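HNH endonuclease (Geobacillus virus E2, PDB 5H0M) probably nicks DNA as an HNH-family nuclease of a thermophilic phage and carries a zinc ion held by four cysteines. Local coordinates at residues S58-W61 with E62-R65; A70-Y74 with L75-C79. All coordinates share one frame; numbering follows the deposited sequence.

How the contacts relate
Contact 1 and contact 2 illustrate how one helix, 59-71, is begun and ended. Their centres lie about 17 Å apart, and they follow one another along the chain without touching. Contact 1, at the start of the helix, is largely a surface contact: charged side chains spread over the exposed flank, and a single buried residue, Trp61, faces the two-stranded sheet. Contact 2, where the helix stops, is partly buried and leads on to helix 77-81. Its chemistry shifts accordingly, from repeated helical backbone bonds and a serine cap to a tight turn, a carboxylate laid on an amide and two zinc-binding thiolates.

Contact 1 of 2, residues S58-W61 with E62-R65; sequences SREW and ERTR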
ATOM      1  N   SER A  58       1.095  -8.973 -10.173  1.00 16.19           N
ATOM      2  CA  SER A  58       1.310  -8.382 -11.480  1.00 16.09           C
ATOM      3  C   SER A  58       2.732  -7.900 -11.680  1.00 16.28           C
ATOM      4  O   SER A  58       3.407  -7.478 -10.738  1.00 16.24           O
ATOM      5  CB  SER A  58       0.338  -7.225 -11.738  1.00 16.06           C
ATOM      6  OG  SER A  58       0.690  -6.077 -10.973  1.00 16.85           O
ATOM      7  N   ARG A  59       3.164  -7.919 -12.939  1.00 17.80           N
ATOM      8  CA  ARG A  59       4.458  -7.367 -13.323  1.00 17.43           C
ATOM      9  C   ARG A  59       4.556  -5.876 -12.958  1.00 15.77           C
ATOM     10  O   ARG A  59       5.602  -5.416 -12.528  1.00 16.69           O
ATOM     11  CB  ARG A  59       4.718  -7.574 -14.839  1.00 18.64           C
ATOM     12  CG  ARG A  59       3.721  -6.884 -15.777  1.00 22.99           C
ATOM     13  CD  ARG A  59       3.944  -7.177 -17.261  1.00 28.47           C
ATOM     14  NE  ARG A  59       2.992  -6.422 -18.082  1.00 38.24           N
ATOM     15  CZ  ARG A  59       2.706  -6.666 -19.363  1.00 43.30           C
ATOM     16  NH1 ARG A  59       3.289  -7.661 -20.021  1.00 37.00           N
ATOM     17  NH2 ARG A  59       1.814  -5.906 -19.993  1.00 46.68           N
ATOM     18  N   GLU A  60       3.457  -5.148 -13.114  1.00 16.74           N
ATOM     19  CA  GLU A  60       3.454  -3.707 -12.872  1.00 16.14           C
ATOM     20  C   GLU A  60       3.666  -3.434 -11.383  1.00 14.90           C
ATOM     21  O   GLU A  60       4.458  -2.573 -11.020  1.00 14.27           O
ATOM     22  CB  GLU A  60       2.152  -3.076 -13.358  1.00 18.39           C
ATOM     23  CG  GLU A  60       1.960  -3.124 -14.875  1.00 20.77           C
ATOM     24  CD  GLU A  60       1.268  -4.382 -15.392  1.00 23.51           C
ATOM     25  OE1 GLU A  60       0.938  -5.299 -14.618  1.00 22.61           O
ATOM     26  OE2 GLU A  60       1.047  -4.448 -16.619  1.00 26.81           O
ATOM     27  N   TRP A  61       2.983  -4.186 -10.521  1.00 14.33           N
ATOM     28  CA  TRP A  61       3.209  -4.035  -9.083  1.00 14.88           C
ATOM     29  C   TRP A  61       4.629  -4.419  -8.723  1.00 14.81           C
ATOM     30  O   TRP A  61       5.280  -3.722  -7.945  1.00 14.82           O
ATOM     31  CB  TRP A  61       2.212  -4.846  -8.263  1.00 14.00           C
ATOM     32  CG  TRP A  61       2.515  -4.824  -6.789  1.00 14.12           C
ATOM     33  CD1 TRP A  61       2.842  -5.881  -6.021  1.00 15.05           C
ATOM     34  CD2 TRP A  61       2.562  -3.673  -5.924  1.00 13.82           C
ATOM     35  NE1 TRP A  61       3.093  -5.488  -4.729  1.00 14.86           N
ATOM     36  CE2 TRP A  61       2.902  -4.138  -4.640  1.00 13.81           C
ATOM     37  CE3 TRP A  61       2.339  -2.310  -6.105  1.00 14.30           C
ATOM     38  CZ2 TRP A  61       3.030  -3.291  -3.556  1.00 14.19           C
ATOM     39  CZ3 TRP A  61       2.461  -1.471  -5.029  1.00 15.59           C
ATOM     40  CH2 TRP A  61       2.802  -1.968  -3.768  1.00 14.51           C
ATOM     41  N   GLU A  62       5.124  -5.536  -9.260  1.00 15.00           N
ATOM     42  CA  GLU A  62       6.453  -5.996  -8.848  1.00 16.18           C
ATOM     43  C   GLU A  62       7.497  -4.905  -9.124  1.00 15.49           C
ATOM     44  O   GLU A  62       8.356  -4.608  -8.282  1.00 16.64           O
ATOM     45  CB  GLU A  62       6.818  -7.290  -9.579  1.00 19.07           C
ATOM     46  CG  GLU A  62       8.085  -7.952  -9.042  1.00 21.08           C
ATOM     47  CD  GLU A  62       8.355  -9.356  -9.578  1.00 24.96           C
ATOM     48  OE1 GLU A  62       7.472 -10.002 -10.187  1.00 26.77           O
ATOM     49  OE2 GLU A  62       9.493  -9.815  -9.389  1.00 28.31           O
ATOM     50  N   ARG A  63       7.394  -4.284 -10.296  1.00 14.89           N
ATOM     51  CA  ARG A  63       8.312  -3.247 -10.709  1.00 15.99           C
ATOM     52  C   ARG A  63       8.126  -1.963  -9.893  1.00 15.35           C
ATOM     53  O   ARG A  63       9.082  -1.332  -9.481  1.00 16.50           O
ATOM     54  CB  ARG A  63       8.070  -2.977 -12.187  1.00 18.98           C
ATOM     55  CG  ARG A  63       8.931  -1.949 -12.873  1.00 25.45           C
ATOM     56  CD  ARG A  63       8.162  -1.450 -14.086  1.00 33.79           C
ATOM     57  NE  ARG A  63       7.479  -2.536 -14.813  1.00 38.20           N
ATOM     58  CZ  ARG A  63       6.327  -2.407 -15.479  1.00 41.07           C
ATOM     59  NH1 ARG A  63       5.703  -1.240 -15.511  1.00 43.97           N
ATOM     60  NH2 ARG A  63       5.788  -3.453 -16.113  1.00 41.36           N
ATOM     61  N   THR A  64       6.881  -1.568  -9.662  1.00 14.45           N
ATOM     62  CA  THR A  64       6.599  -0.317  -8.987  1.00 14.35           C
ATOM     63  C   THR A  64       7.000  -0.396  -7.514  1.00 14.26           C
ATOM     64  O   THR A  64       7.552   0.545  -6.970  1.00 14.44           O
ATOM     65  CB  THR A  64       5.130   0.054  -9.143  1.00 15.50           C
ATOM     66  OG1 THR A  64       4.834   0.251 -10.539  1.00 17.43           O
ATOM     67  CG2 THR A  64       4.801   1.338  -8.370  1.00 16.12           C
ATOM     68  N   ARG A  65       6.731  -1.525  -6.884  1.00 14.48           N
ATOM     69  CA  ARG A  65       7.184  -1.774  -5.522  1.00 14.94           C
ATOM     70  C   ARG A  65       8.685  -1.511  -5.395  1.00 14.25           C
ATOM     71  O   ARG A  65       9.143  -0.846  -4.463  1.00 13.70           O
ATOM     72  CB  ARG A  65       6.848  -3.209  -5.105  1.00 17.27           C
ATOM     73  CG  ARG A  65       7.341  -3.610  -3.732  1.00 18.11           C
ATOM     74  CD  ARG A  65       7.077  -5.082  -3.443  1.00 18.23           C
ATOM     75  NE  ARG A  65       7.806  -5.483  -2.248  1.00 18.44           N
ATOM     76  CZ  ARG A  65       9.090  -5.802  -2.209  1.00 19.31           C
ATOM     77  NH1 ARG A  65       9.812  -5.833  -3.317  1.00 19.69           N
ATOM     78  NH2 ARG A  65       9.665  -6.111  -1.041  1.00 21.35           N
TER
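Thr64 grips the carbonyl oxygen of Glu60, one helical turn back, with both its amide and its hydroxyl: Glu60 O accepts from Thr64 N at 3.0 Å and from Thr64 OG1 at 2.9 Å. The two donors arrive from opposite faces of the carbonyl plane. The hydroxyl gets there because OG1 stands beside its own backbone N (chi1 -62°), folded back along the helix. At the start of the helix the N-cap Ser58 meets an amide that has no helical carbonyl behind it: Trp61 N lies 3.0 Å from Ser58 OG, and that hydroxyl also bonds Phe55 O. The carbonyls of Ser58, Arg59 and Trp61 accept from the amides of Glu62, Arg63 and Arg65, the last of them with Arg65 N 2.8 Å from Trp61 O.

On the outer flank Arg59 NE meets Glu60 OE2 at 3.1 Å in a salt bridge, the oxygen lying in the guanidinium plane but approached from above the carboxylate. Arg63 bends at chi3 (-42°) to bring one guanidinium face over Glu60 CA; its NH2 lies 4.5 Å from Arg59 NE, a proximity of like charges that the Glu60 carboxylate, paired with Arg59 and standing to one side of the line between them, would probably offset in part.

Inward, Arg65 CB sits over the six-membered ring of Trp61, 4.2 Å from its centroid, a CH-pi contact. The indole also meets Phe55, Tyr56 and His93, and touches Val91 of strand 90-93 and Leu110 of strand 110-113, seating the start of helix 59-71 against the two-stranded sheet.

Contact 2 of 2, residues A70-Y74 with L75-C79; sequences AKDNY and LCQHC. With ZN (zinc ion), chain B.
The carboxylate of Asp72 lies flat against the side-chain amide plane of Gln77, the two planes 7° apart, with Asp72 OD2 3.4 Å from Gln77 CG. Gln77 reaches this position by bending at chi2 (-60°), turning its end back toward the finished helix. Asp72 is buried, yet both its oxygens are engaged: OD1 forms a salt bridge with Lys71 NZ at 2.9 Å, the nitrogen on the syn side but tilted out of the carboxylate plane, and OD2 bonds Ser112 OG.

Asn73 and Tyr74 both take positive phi: the first ends the helix in a Schellman motif, and together they form the type I' turn from Asp72 to Leu75, closed by Leu75 N to Asp72 O at 3.0 Å.

Directly after the turn, Cys76 is the N-cap of helix 77-81, its SG accepting from Cys79 N at 3.4 Å. The same sulfur binds zinc at 2.3 Å, as does Cys79 SG, so this CxxC supplies half of a site completed by Cys114 and Cys117.

The turn thus joins helix 59-71, where Tyr74 packs on Leu66 and Leu69, to helix 77-81, with Gln77 on strand 110-113 and His78 on helix 115-129.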
ATOM      1  N   ALA A  70      13.344   1.762  -3.807  1.00 14.63           N
ATOM      2  CA  ALA A  70      14.590   2.387  -4.229  1.00 16.19           C
ATOM      3  C   ALA A  70      14.574   3.892  -3.990  1.00 16.11           C
ATOM      4  O   ALA A  70      15.545   4.449  -3.443  1.00 17.68           O
ATOM      5  CB  ALA A  70      14.867   2.090  -5.697  1.00 15.71           C
ATOM      6  N   LYS A  71      13.478   4.543  -4.371  1.00 15.70           N
ATOM      7  CA  LYS A  71      13.274   5.995  -4.147  1.00 18.05           C
ATOM      8  C   LYS A  71      13.388   6.334  -2.673  1.00 17.54           C
ATOM      9  O   LYS A  71      13.956   7.358  -2.304  1.00 19.23           O
ATOM     10  CB  LYS A  71      11.907   6.444  -4.697  1.00 21.52           C
ATOM     11  CG  LYS A  71      11.454   7.834  -4.263  1.00 26.11           C
ATOM     12  CD  LYS A  71      10.028   8.109  -4.683  1.00 30.77           C
ATOM     13  CE  LYS A  71       9.016   7.482  -3.743  1.00 28.41           C
ATOM     14  NZ  LYS A  71       8.866   8.222  -2.456  1.00 26.02           N
ATOM     15  N   ASP A  72      12.846   5.455  -1.840  1.00 15.90           N
ATOM     16  CA  ASP A  72      12.835   5.619  -0.391  1.00 15.66           C
ATOM     17  C   ASP A  72      14.131   5.146   0.287  1.00 16.35           C
ATOM     18  O   ASP A  72      14.244   5.171   1.518  1.00 16.82           O
ATOM     19  CB  ASP A  72      11.625   4.874   0.192  1.00 15.23           C
ATOM     20  CG  ASP A  72      10.316   5.569  -0.099  1.00 15.78           C
ATOM     21  OD1 ASP A  72      10.345   6.764  -0.500  1.00 17.69           O
ATOM     22  OD2 ASP A  72       9.261   4.928   0.081  1.00 16.18           O
ATOM     23  N   ASN A  73      15.092   4.667  -0.500  1.00 16.60           N
ATOM     24  CA  ASN A  73      16.335   4.112   0.033  1.00 18.49           C
ATOM     25  C   ASN A  73      16.091   3.030   1.081  1.00 17.03           C
ATOM     26  O   ASN A  73      16.838   2.890   2.035  1.00 19.19           O
ATOM     27  CB  ASN A  73      17.205   5.233   0.621  1.00 24.07           C
ATOM     28  CG  ASN A  73      17.682   6.211  -0.432  1.00 33.17           C
ATOM     29  OD1 ASN A  73      18.124   5.810  -1.511  1.00 41.00           O
ATOM     30  ND2 ASN A  73      17.600   7.501  -0.125  1.00 44.03           N
ATOM     31  N   TYR A  74      15.026   2.262   0.882  1.00 15.51           N
ATOM     32  CA  TYR A  74      14.663   1.144   1.739  1.00 15.58           C
ATOM     33  C   TYR A  74      14.425   1.565   3.186  1.00 15.59           C
ATOM     34  O   TYR A  74      14.525   0.747   4.089  1.00 16.72           O
ATOM     35  CB  TYR A  74      15.683  -0.008   1.610  1.00 17.94           C
ATOM     36  CG  TYR A  74      15.469  -0.819   0.354  1.00 21.29           C
ATOM     37  CD1 TYR A  74      15.908  -0.347  -0.860  1.00 21.33           C
ATOM     38  CD2 TYR A  74      14.795  -2.035   0.389  1.00 23.23           C
ATOM     39  CE1 TYR A  74      15.705  -1.060  -2.038  1.00 21.61           C
ATOM     40  CE2 TYR A  74      14.592  -2.770  -0.768  1.00 22.48           C
ATOM     41  CZ  TYR A  74      15.046  -2.272  -1.982  1.00 25.36           C
ATOM     42  OH  TYR A  74      14.827  -3.004  -3.136  1.00 32.33           O
ATOM     43  N   LEU A  75      14.103   2.832   3.403  1.00 14.99           N
ATOM     44  CA  LEU A  75      13.782   3.331   4.739  1.00 15.24           C
ATOM     45  C   LEU A  75      12.294   3.550   4.945  1.00 15.20           C
ATOM     46  O   LEU A  75      11.604   4.052   4.063  1.00 14.01           O
ATOM     47  CB  LEU A  75      14.482   4.659   5.006  1.00 16.91           C
ATOM     48  CG  LEU A  75      16.005   4.594   5.029  1.00 18.87           C
ATOM     49  CD1 LEU A  75      16.546   5.982   5.285  1.00 21.63           C
ATOM     50  CD2 LEU A  75      16.498   3.618   6.092  1.00 21.32           C
ATOM     51  N   CYS A  76      11.817   3.218   6.135  1.00 14.30           N
ATOM     52  CA  CYS A  76      10.441   3.500   6.512  1.00 12.86           C
ATOM     53  C   CYS A  76      10.197   4.995   6.497  1.00 13.61           C
ATOM     54  O   CYS A  76      10.865   5.741   7.198  1.00 15.08           O
ATOM     55  CB  CYS A  76      10.123   2.946   7.886  1.00 13.86           C
ATOM     56  SG  CYS A  76       8.471   3.382   8.460  1.00 13.77           S
ATOM     57  N   GLN A  77       9.238   5.440   5.694  1.00 12.73           N
ATOM     58  CA  GLN A  77       8.978   6.877   5.527  1.00 13.74           C
ATOM     59  C   GLN A  77       8.252   7.499   6.699  1.00 14.67           C
ATOM     60  O   GLN A  77       8.390   8.691   6.936  1.00 15.85           O
ATOM     61  CB  GLN A  77       8.230   7.119   4.202  1.00 14.44           C
ATOM     62  CG  GLN A  77       9.035   6.689   2.986  1.00 15.28           C
ATOM     63  CD  GLN A  77      10.353   7.426   2.874  1.00 17.52           C
ATOM     64  OE1 GLN A  77      11.439   6.852   3.040  1.00 20.43           O
ATOM     65  NE2 GLN A  77      10.270   8.712   2.623  1.00 17.95           N
ATOM     66  N   HIS A  78       7.490   6.715   7.447  1.00 14.68           N
ATOM     67  CA  HIS A  78       6.848   7.249   8.645  1.00 14.56           C
ATOM     68  C   HIS A  78       7.862   7.428   9.752  1.00 15.35           C
ATOM     69  O   HIS A  78       7.888   8.472  10.389  1.00 16.74           O
ATOM     70  CB  HIS A  78       5.706   6.354   9.079  1.00 14.53           C
ATOM     71  CG  HIS A  78       4.542   6.414   8.154  1.00 14.69           C
ATOM     72  ND1 HIS A  78       3.300   5.957   8.504  1.00 16.98           N
ATOM     73  CD2 HIS A  78       4.419   6.921   6.903  1.00 13.45           C
ATOM     74  CE1 HIS A  78       2.464   6.149   7.500  1.00 16.25           C
ATOM     75  NE2 HIS A  78       3.124   6.728   6.515  1.00 14.74           N
ATOM     76  N   CYS A  79       8.722   6.439   9.949  1.00 14.81           N
ATOM     77  CA  CYS A  79       9.813   6.580  10.905  1.00 15.83           C
ATOM     78  C   CYS A  79      10.697   7.765  10.542  1.00 16.96           C
ATOM     79  O   CYS A  79      11.070   8.550  11.415  1.00 17.93           O
ATOM     80  CB  CYS A  79      10.653   5.303  10.950  1.00 16.45           C
ATOM     81  SG  CYS A  79       9.993   3.945  11.943  1.00 16.80           S
TER
HETATM   82 ZN    ZN B 800       8.414   2.846  10.700  1.00 15.03          ZN